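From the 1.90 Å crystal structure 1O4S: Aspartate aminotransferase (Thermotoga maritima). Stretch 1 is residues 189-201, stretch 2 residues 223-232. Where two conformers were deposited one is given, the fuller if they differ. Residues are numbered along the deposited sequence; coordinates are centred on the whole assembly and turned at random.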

# COMPACT_ATOMS: atom_id res chain seq x y z
N VAL B 189 -27.62 1.14 6.17
CA VAL B 189 -28.13 1.65 7.43
C VAL B 189 -27.09 2.52 8.12
O VAL B 189 -25.89 2.45 7.84
CB VAL B 189 -28.64 0.57 8.41
CG1 VAL B 189 -29.69 -0.31 7.74
CG2 VAL B 189 -27.47 -0.26 9.02
N VAL B 190 -27.60 3.31 9.05
CA VAL B 190 -26.84 4.23 9.85
C VAL B 190 -27.14 3.84 11.29
O VAL B 190 -28.29 3.70 11.69
CB VAL B 190 -27.32 5.65 9.52
CG1 VAL B 190 -27.27 6.56 10.70
CG2 VAL B 190 -26.59 6.24 8.33
N TYR B 191 -26.10 3.64 12.09
CA TYR B 191 -26.25 3.19 13.46
C TYR B 191 -26.77 4.29 14.38
O TYR B 191 -26.39 5.45 14.26
CB TYR B 191 -24.92 2.65 13.98
CG TYR B 191 -24.48 1.30 13.42
CD1 TYR B 191 -25.31 0.56 12.56
CD2 TYR B 191 -23.25 0.75 13.78
CE1 TYR B 191 -24.89 -0.71 12.06
CE2 TYR B 191 -22.84 -0.52 13.29
CZ TYR B 191 -23.66 -1.23 12.44
OH TYR B 191 -23.29 -2.46 11.98
N ARG B 192 -27.63 3.88 15.32
CA ARG B 192 -28.37 4.75 16.19
C ARG B 192 -27.41 5.38 17.19
O ARG B 192 -26.43 4.76 17.58
CB ARG B 192 -29.46 3.95 16.96
CG ARG B 192 -30.58 3.30 16.09
CD ARG B 192 -31.74 4.27 15.64
NE ARG B 192 -32.90 4.28 16.55
CZ ARG B 192 -34.00 5.05 16.39
NH1 ARG B 192 -34.12 5.90 15.37
NH2 ARG B 192 -34.99 4.97 17.28
N ARG B 193 -27.72 6.60 17.59
CA ARG B 193 -26.89 7.34 18.52
C ARG B 193 -26.75 6.61 19.87
O ARG B 193 -25.68 6.56 20.45
CB ARG B 193 -27.50 8.74 18.72
CG ARG B 193 -26.73 9.60 19.71
CD ARG B 193 -27.26 11.02 19.87
NE ARG B 193 -26.34 11.79 20.71
CZ ARG B 193 -25.41 12.66 20.27
NH1 ARG B 193 -25.28 12.95 18.97
NH2 ARG B 193 -24.62 13.27 21.17
N GLU B 194 -27.87 6.07 20.36
CA GLU B 194 -27.93 5.31 21.61
C GLU B 194 -26.95 4.11 21.64
O GLU B 194 -26.25 3.88 22.63
CB GLU B 194 -29.40 4.89 21.91
CG GLU B 194 -30.40 4.99 20.73
CD GLU B 194 -30.77 6.43 20.28
OE1 GLU B 194 -30.89 6.70 19.05
OE2 GLU B 194 -30.96 7.32 21.16
N PHE B 195 -26.88 3.38 20.53
CA PHE B 195 -25.93 2.29 20.38
C PHE B 195 -24.46 2.78 20.49
O PHE B 195 -23.67 2.22 21.23
CB PHE B 195 -26.17 1.54 19.06
CG PHE B 195 -25.11 0.52 18.75
CD1 PHE B 195 -25.19 -0.77 19.25
CD2 PHE B 195 -24.01 0.87 17.97
CE1 PHE B 195 -24.19 -1.71 18.98
CE2 PHE B 195 -23.02 -0.05 17.69
CZ PHE B 195 -23.10 -1.35 18.20
N LEU B 196 -24.14 3.86 19.77
CA LEU B 196 -22.78 4.39 19.70
C LEU B 196 -22.28 4.97 21.01
O LEU B 196 -21.14 4.74 21.39
CB LEU B 196 -22.70 5.47 18.58
CG LEU B 196 -23.06 4.95 17.19
CD1 LEU B 196 -23.08 6.06 16.16
CD2 LEU B 196 -22.06 3.83 16.77
N GLU B 197 -23.13 5.75 21.69
CA GLU B 197 -22.86 6.27 23.04
C GLU B 197 -22.57 5.15 24.02
O GLU B 197 -21.67 5.25 24.86
CB GLU B 197 -24.06 7.09 23.58
CG GLU B 197 -24.33 8.37 22.79
CD GLU B 197 -25.49 9.20 23.32
OE1 GLU B 197 -26.57 8.64 23.63
OE2 GLU B 197 -25.30 10.43 23.41
N GLY B 198 -23.35 4.08 23.90
CA GLY B 198 -23.18 2.91 24.73
C GLY B 198 -21.90 2.17 24.42
O GLY B 198 -21.23 1.68 25.32
N LEU B 199 -21.54 2.13 23.14
CA LEU B 199 -20.36 1.40 22.73
C LEU B 199 -19.12 2.14 23.25
O LEU B 199 -18.16 1.54 23.70
CB LEU B 199 -20.33 1.27 21.21
CG LEU B 199 -19.89 0.00 20.47
CD1 LEU B 199 -19.18 0.43 19.19
CD2 LEU B 199 -19.02 -0.93 21.27
N VAL B 200 -19.17 3.46 23.19
CA VAL B 200 -18.10 4.31 23.72
C VAL B 200 -17.95 4.14 25.25
O VAL B 200 -16.84 4.22 25.77
CB VAL B 200 -18.38 5.80 23.37
CG1 VAL B 200 -17.59 6.77 24.28
CG2 VAL B 200 -18.08 6.07 21.95
N ARG B 201 -19.06 3.91 25.96
CA ARG B 201 -19.02 3.58 27.38
C ARG B 201 -18.36 2.23 27.58
O ARG B 201 -17.46 2.10 28.41
CB ARG B 201 -20.43 3.55 28.01
CG ARG B 201 -21.00 4.90 28.39
CD ARG B 201 -22.26 4.83 29.30
NE ARG B 201 -23.47 4.37 28.59
CZ ARG B 201 -24.24 5.12 27.78
NH1 ARG B 201 -23.96 6.42 27.57
NH2 ARG B 201 -25.31 4.58 27.18
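Stretch 2 (223-232) DEFTSILDVS

Stretch 2 (Asp223 to Ser232) runs alongside stretch 1 in the same direction, its nearest CA pairs running from Val190 beside Phe225 (6.0 Å between the CA atoms) to Val200 beside Ser232 (CA to CA, 6.6 Å), ten residues on one side against seven on the other. Residues 189–192 are extended, and the helix begins at Arg193, with Arg192 at the N-cap position. Stretch 2 also starts as loop, with Phe225, Thr226 and Ser227 extended, and then makes a weakly bonded helical turn at about 228–231. No direct hydrogen bond joins the two; side-chain packing and three waters do, and 596 Å² of surface is buried in all.

Val189 is out of reach. Val190 points toward stretch 2 and lays CG1 against the backbone, 3.7 Å from Phe225 CA and 3.8 Å from Glu224 O, while its CG2 meets the edge of the Phe225 ring at CD1 (3.9 Å). The ring of Tyr191 leads away, and its carbonyl takes part in two water bridges: water 1 donates to Tyr191 O (2.8 Å) and to Thr226 O (2.4 Å), and water 2 donates to Tyr191 O (2.6 Å) and Glu224 O (2.5 Å) and also bonds Thr226 OG1 (2.7 Å). These waters fill the gap where the loops do not pair directly.

Arg193 opens the helix with chi1 to chi3 all t. Its CB lies 3.6 Å from Thr226 OG1, and water 3 links Arg193 NH1 (3.1 Å) to Thr226 OG1 (3.1 Å). A salt bridge from Arg193 NE to Glu197 OE2 (3.2 Å) spans one helical turn, and Val231 CG1 covers one face of the guanidinium. Glu194 and Phe195 make no contact. Leu196, whose N donates to Arg192 O (3.3 Å) one turn earlier in the sequence, points toward stretch 2: its CD1 is 3.4 Å from Thr226 O, and its CB is 3.8 Å from Val231 CG2 and 4.3 Å from Ile228 CD1.

The turn is held by Ser227, whose OG caps Leu229 N (2.9 Å) and whose N donates to Asp230 OD1 (2.9 Å). It presents Val231 as a knob among Arg193, Leu196, Glu197 and Val200, with the aliphatic Glu197 CG only 3.3 Å from Val231 CG1. Gly198 is out of reach. Val200 closes the contact, its CG2 3.7 Å from Ile228 CD1 and 3.9 Å from Val231 CG2, and its CG1 3.8 Å from Val231 O. Arg201 lies beyond reach.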

# COMPACT_ATOMS: atom_id res chain seq x y z
N ASP B 223 -31.08 13.13 8.47
CA ASP B 223 -30.43 13.95 9.51
C ASP B 223 -30.12 13.12 10.78
O ASP B 223 -29.69 13.68 11.78
CB ASP B 223 -31.29 15.19 9.86
CG ASP B 223 -32.64 14.81 10.45
OD1 ASP B 223 -33.06 13.64 10.23
OD2 ASP B 223 -33.37 15.61 11.12
N GLU B 224 -30.36 11.81 10.73
CA GLU B 224 -30.06 10.88 11.84
C GLU B 224 -28.62 10.32 11.86
O GLU B 224 -28.30 9.60 12.80
CB GLU B 224 -31.07 9.70 11.87
CG GLU B 224 -32.11 9.76 12.99
CD GLU B 224 -33.13 10.85 12.76
OE1 GLU B 224 -34.33 10.59 13.00
OE2 GLU B 224 -32.73 11.95 12.35
N PHE B 225 -27.77 10.63 10.87
CA PHE B 225 -26.38 10.14 10.93
C PHE B 225 -25.67 10.65 12.17
O PHE B 225 -25.63 11.84 12.42
CB PHE B 225 -25.52 10.48 9.69
CG PHE B 225 -24.10 9.98 9.82
CD1 PHE B 225 -23.84 8.62 9.82
CD2 PHE B 225 -23.04 10.86 9.98
CE1 PHE B 225 -22.57 8.13 9.99
CE2 PHE B 225 -21.74 10.39 10.14
CZ PHE B 225 -21.50 9.02 10.15
N THR B 226 -25.12 9.70 12.92
CA THR B 226 -24.28 9.96 14.08
C THR B 226 -22.90 9.35 13.81
O THR B 226 -22.80 8.15 13.51
CB THR B 226 -24.88 9.30 15.32
OG1 THR B 226 -26.24 9.75 15.52
CG2 THR B 226 -24.14 9.73 16.56
N SER B 227 -21.87 10.16 13.95
CA SER B 227 -20.48 9.72 13.84
C SER B 227 -20.04 9.28 15.21
O SER B 227 -20.55 9.79 16.21
CB SER B 227 -19.60 10.88 13.39
OG SER B 227 -18.24 10.58 13.49
N ILE B 228 -19.09 8.35 15.27
CA ILE B 228 -18.46 8.03 16.55
C ILE B 228 -17.86 9.31 17.16
O ILE B 228 -17.75 9.42 18.38
CB ILE B 228 -17.39 6.92 16.41
CG1 ILE B 228 -17.15 6.22 17.78
CG2 ILE B 228 -16.06 7.48 15.85
CD1 ILE B 228 -18.38 5.49 18.34
N LEU B 229 -17.45 10.24 16.31
CA LEU B 229 -16.94 11.54 16.78
C LEU B 229 -18.03 12.52 17.32
O LEU B 229 -17.69 13.53 17.94
CB LEU B 229 -16.14 12.20 15.67
CG LEU B 229 -14.96 11.37 15.12
CD1 LEU B 229 -14.15 12.22 14.16
CD2 LEU B 229 -14.05 10.80 16.19
N ASP B 230 -19.31 12.21 17.08
CA ASP B 230 -20.44 12.88 17.75
C ASP B 230 -20.64 12.46 19.23
O ASP B 230 -21.13 13.25 20.04
CB ASP B 230 -21.75 12.62 16.99
CG ASP B 230 -21.87 13.47 15.69
OD1 ASP B 230 -22.37 12.93 14.68
OD2 ASP B 230 -21.52 14.66 15.61
N VAL B 231 -20.25 11.23 19.55
CA VAL B 231 -20.48 10.64 20.88
C VAL B 231 -19.20 10.36 21.70
O VAL B 231 -19.28 9.88 22.83
CB VAL B 231 -21.30 9.33 20.76
CG1 VAL B 231 -22.70 9.64 20.19
CG2 VAL B 231 -20.59 8.29 19.90
N SER B 232 -18.04 10.66 21.14
CA SER B 232 -16.79 10.45 21.83
C SER B 232 -16.31 11.81 22.29
O SER B 232 -16.75 12.83 21.78
CB SER B 232 -15.76 9.81 20.89
OG SER B 232 -15.15 10.77 20.02
O HOH W 1 -24.33 6.44 12.72
O HOH W 2 -27.69 7.74 14.39
O HOH W 3 -26.65 12.72 16.18